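PDB 1GTD: MTH169 from Methanobacterium thermoautotrophicum, which is a small alpha/beta protein of the PurS family, assembled here from four chains. Local coordinates for residues R10-M15 against I72-V77. Sequence-based numbering, arbitrary orientation.
Sequences RLKKGM and IHDYDV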
ATOM      1  N   ARG B  10       5.438  -0.488 -12.191  1.00 24.13           N
ATOM      2  CA  ARG B  10       4.487  -1.585 -12.346  1.00 24.84           C
ATOM      3  C   ARG B  10       5.190  -2.943 -12.448  1.00 24.03           C
ATOM      4  O   ARG B  10       6.176  -3.093 -13.166  1.00 24.69           O
ATOM      5  CB  ARG B  10       3.621  -1.336 -13.579  1.00 27.23           C
ATOM      6  CG  ARG B  10       2.489  -2.327 -13.752  1.00 33.55           C
ATOM      7  CD  ARG B  10       1.592  -1.911 -14.899  1.00 37.55           C
ATOM      8  NE  ARG B  10       2.358  -1.731 -16.130  1.00 43.54           N
ATOM      9  CZ  ARG B  10       1.844  -1.293 -17.277  1.00 45.41           C
ATOM     10  NH1 ARG B  10       0.552  -0.985 -17.355  1.00 44.90           N
ATOM     11  NH2 ARG B  10       2.622  -1.163 -18.346  1.00 46.95           N
ATOM     12  N   LEU B  11       4.680  -3.930 -11.719  1.00 22.53           N
ATOM     13  CA  LEU B  11       5.268  -5.269 -11.722  1.00 19.94           C
ATOM     14  C   LEU B  11       5.288  -5.859 -13.118  1.00 18.85           C
ATOM     15  O   LEU B  11       4.399  -5.596 -13.923  1.00 17.52           O
ATOM     16  CB  LEU B  11       4.497  -6.192 -10.775  1.00 19.14           C
ATOM     17  CG  LEU B  11       4.781  -5.958  -9.288  1.00 16.60           C
ATOM     18  CD1 LEU B  11       3.697  -6.573  -8.434  1.00 16.91           C
ATOM     19  CD2 LEU B  11       6.130  -6.542  -8.947  1.00 18.02           C
ATOM     20  N   LYS B  12       6.317  -6.652 -13.401  1.00 18.92           N
ATOM     21  CA  LYS B  12       6.458  -7.266 -14.712  1.00 17.81           C
ATOM     22  C   LYS B  12       5.342  -8.268 -14.957  1.00 19.25           C
ATOM     23  O   LYS B  12       4.813  -8.860 -14.018  1.00 16.30           O
ATOM     24  CB  LYS B  12       7.803  -7.961 -14.818  1.00 16.60           C
ATOM     25  CG  LYS B  12       8.947  -7.075 -14.448  1.00 15.02           C
ATOM     26  CD  LYS B  12      10.261  -7.729 -14.793  1.00 15.28           C
ATOM     27  CE  LYS B  12      11.394  -6.740 -14.596  1.00 14.49           C
ATOM     28  NZ  LYS B  12      12.669  -7.312 -15.093  1.00 17.90           N
ATOM     29  N   LYS B  13       4.988  -8.448 -16.227  1.00 22.21           N
ATOM     30  CA  LYS B  13       3.928  -9.375 -16.612  1.00 24.24           C
ATOM     31  C   LYS B  13       4.180 -10.784 -16.079  1.00 24.78           C
ATOM     32  O   LYS B  13       5.293 -11.306 -16.170  1.00 25.45           O
ATOM     33  CB  LYS B  13       3.805  -9.414 -18.136  1.00 26.58           C
ATOM     34  CG  LYS B  13       3.256  -8.137 -18.763  1.00 29.72           C
ATOM     35  CD  LYS B  13       1.884  -8.375 -19.425  1.00 33.40           C
ATOM     36  CE  LYS B  13       0.809  -8.784 -18.402  1.00 36.28           C
ATOM     37  NZ  LYS B  13      -0.535  -9.021 -19.021  1.00 36.24           N
ATOM     38  N   GLY B  14       3.141 -11.393 -15.518  1.00 24.34           N
ATOM     39  CA  GLY B  14       3.275 -12.735 -14.982  1.00 24.82           C
ATOM     40  C   GLY B  14       3.457 -12.744 -13.480  1.00 25.12           C
ATOM     41  O   GLY B  14       3.123 -13.721 -12.808  1.00 24.98           O
HETATM   42  N   MSE B  15       4.001 -11.646 -12.964  1.00 26.80           N
HETATM   43  CA  MSE B  15       4.240 -11.469 -11.537  1.00 27.29           C
HETATM   44  C   MSE B  15       2.902 -11.337 -10.845  1.00 26.50           C
HETATM   45  O   MSE B  15       1.999 -10.690 -11.374  1.00 26.31           O
HETATM   46  CB  MSE B  15       5.021 -10.180 -11.284  1.00 30.05           C
HETATM   47  CG  MSE B  15       6.367 -10.106 -11.953  1.00 36.24           C
HETATM   48 SE   MSE B  15       7.634 -11.272 -11.111  1.00 47.00          SE
HETATM   49  CE  MSE B  15       9.110 -11.073 -12.348  1.00 42.78           C
ATOM     50  N   ILE B  72      11.626  -7.313 -10.301  1.00 21.44           N
ATOM     51  CA  ILE B  72      10.188  -7.531 -10.456  1.00 20.90           C
ATOM     52  C   ILE B  72       9.381  -6.361 -11.033  1.00 20.55           C
ATOM     53  O   ILE B  72       8.295  -6.578 -11.584  1.00 21.04           O
ATOM     54  CB  ILE B  72       9.547  -7.944  -9.100  1.00 20.90           C
ATOM     55  CG1 ILE B  72       9.637  -6.791  -8.097  1.00 21.52           C
ATOM     56  CG2 ILE B  72      10.286  -9.142  -8.514  1.00 21.18           C
ATOM     57  CD1 ILE B  72       9.101  -7.142  -6.730  1.00 20.76           C
ATOM     58  N   HIS B  73       9.888  -5.133 -10.910  1.00 19.98           N
ATOM     59  CA  HIS B  73       9.164  -3.960 -11.433  1.00 20.47           C
ATOM     60  C   HIS B  73       9.681  -3.410 -12.756  1.00 20.30           C
ATOM     61  O   HIS B  73      10.877  -3.430 -13.027  1.00 20.03           O
ATOM     62  CB  HIS B  73       9.195  -2.781 -10.446  1.00 18.61           C
ATOM     63  CG  HIS B  73       8.593  -3.080  -9.116  1.00 20.03           C
ATOM     64  ND1 HIS B  73       9.353  -3.372  -8.003  1.00 20.72           N
ATOM     65  CD2 HIS B  73       7.301  -3.141  -8.717  1.00 20.14           C
ATOM     66  CE1 HIS B  73       8.554  -3.599  -6.976  1.00 20.54           C
ATOM     67  NE2 HIS B  73       7.303  -3.465  -7.383  1.00 19.90           N
ATOM     68  N   ASP B  74       8.755  -2.923 -13.572  1.00 20.99           N
ATOM     69  CA  ASP B  74       9.075  -2.262 -14.836  1.00 21.08           C
ATOM     70  C   ASP B  74       8.778  -0.817 -14.440  1.00 23.16           C
ATOM     71  O   ASP B  74       7.749  -0.559 -13.806  1.00 24.02           O
ATOM     72  CB  ASP B  74       8.096  -2.645 -15.962  1.00 19.19           C
ATOM     73  CG  ASP B  74       8.447  -3.955 -16.654  1.00 16.72           C
ATOM     74  OD1 ASP B  74       9.648  -4.261 -16.811  1.00 15.21           O
ATOM     75  OD2 ASP B  74       7.505  -4.665 -17.073  1.00 17.53           O
ATOM     76  N   TYR B  75       9.653   0.124 -14.775  1.00 24.89           N
ATOM     77  CA  TYR B  75       9.359   1.501 -14.421  1.00 25.73           C
ATOM     78  C   TYR B  75       9.604   2.482 -15.550  1.00 26.21           C
ATOM     79  O   TYR B  75      10.329   2.186 -16.495  1.00 27.48           O
ATOM     80  CB  TYR B  75      10.123   1.907 -13.162  1.00 27.71           C
ATOM     81  CG  TYR B  75      11.624   1.810 -13.252  1.00 30.18           C
ATOM     82  CD1 TYR B  75      12.410   2.960 -13.355  1.00 31.63           C
ATOM     83  CD2 TYR B  75      12.264   0.571 -13.210  1.00 30.93           C
ATOM     84  CE1 TYR B  75      13.800   2.882 -13.411  1.00 33.27           C
ATOM     85  CE2 TYR B  75      13.653   0.477 -13.268  1.00 33.24           C
ATOM     86  CZ  TYR B  75      14.415   1.637 -13.366  1.00 33.81           C
ATOM     87  OH  TYR B  75      15.786   1.553 -13.412  1.00 33.08           O
ATOM     88  N   ASP B  76       8.950   3.635 -15.456  1.00 27.20           N
ATOM     89  CA  ASP B  76       9.049   4.711 -16.439  1.00 27.54           C
ATOM     90  C   ASP B  76       9.453   5.981 -15.724  1.00 27.64           C
ATOM     91  O   ASP B  76       9.002   6.250 -14.609  1.00 28.27           O
ATOM     92  CB  ASP B  76       7.697   4.968 -17.101  1.00 27.45           C
ATOM     93  CG  ASP B  76       7.460   4.094 -18.289  1.00 29.21           C
ATOM     94  OD1 ASP B  76       7.833   4.517 -19.402  1.00 30.20           O
ATOM     95  OD2 ASP B  76       6.907   2.985 -18.113  1.00 31.73           O
ATOM     96  N   VAL B  77      10.298   6.770 -16.368  1.00 27.28           N
ATOM     97  CA  VAL B  77      10.714   8.031 -15.791  1.00 26.26           C
ATOM     98  C   VAL B  77      10.565   9.106 -16.852  1.00 26.77           C
ATOM     99  O   VAL B  77      11.099   8.982 -17.960  1.00 27.09           O
ATOM    100  CB  VAL B  77      12.175   7.988 -15.308  1.00 25.39           C
ATOM    101  CG1 VAL B  77      12.564   9.348 -14.731  1.00 24.48           C
ATOM    102  CG2 VAL B  77      12.339   6.913 -14.250  1.00 24.21           C
TER
HETATM  103  O   HOH W   1       5.104  -3.962 -16.401  1.00 25.35           O
HETATM  104  O   HOH W   2       6.618  -7.399 -18.162  1.00 19.63           O
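Arg10 and Asp74 pair antiparallel where strand 3-11, the central one of the three-stranded sheet, runs out beside the start of strand 73-81. They form a hydrogen-bonded pair: Arg10 N donates to Asp74 O at 2.8 Å, and Asp74 N returns a bond to Arg10 O. Beyond the non-hydrogen-bonded pair Leu11–His73, Lys12 N donates to Ile72 O at 2.7 Å, carrying the ladder one step past the end of the strand before the chain enters the type II turn Lys12-Met15.

The tight part is the packing of Leu11, Ile72 and His73. Leu11 CG is anti to its carbonyl carbon (chi1 -76°), and CD2 reaches over to Ile72 CG1 at 3.6 Å. The same methyl meets the His73 ring obliquely at CD2 and NE2, while Ile72 CG1 lies over one face of that ring, offset toward its rim. ND1 of the imidazole is hydrogen-bonded to Asn69 N. Pro18, Ala21 and Thr22 of the second subunit pack on Leu11, Ile72 and His73 respectively, so the packing continues into the interface between chains.

The side bearing Arg10 and Asp74 is looser and wet. The extended Lys12 chain crosses the Asp74 side chain at about a right angle, its CG 3.7 Å from OD1, but NZ stops 4.6 Å from that oxygen, an electrostatic attraction at most. Water instead joins the segments: one molecule donates to both Leu11 O and Asp74 OD2, and a second accepts from Lys13 N at 2.7 Å while donating to Asp74 OD2 at 3.1 Å.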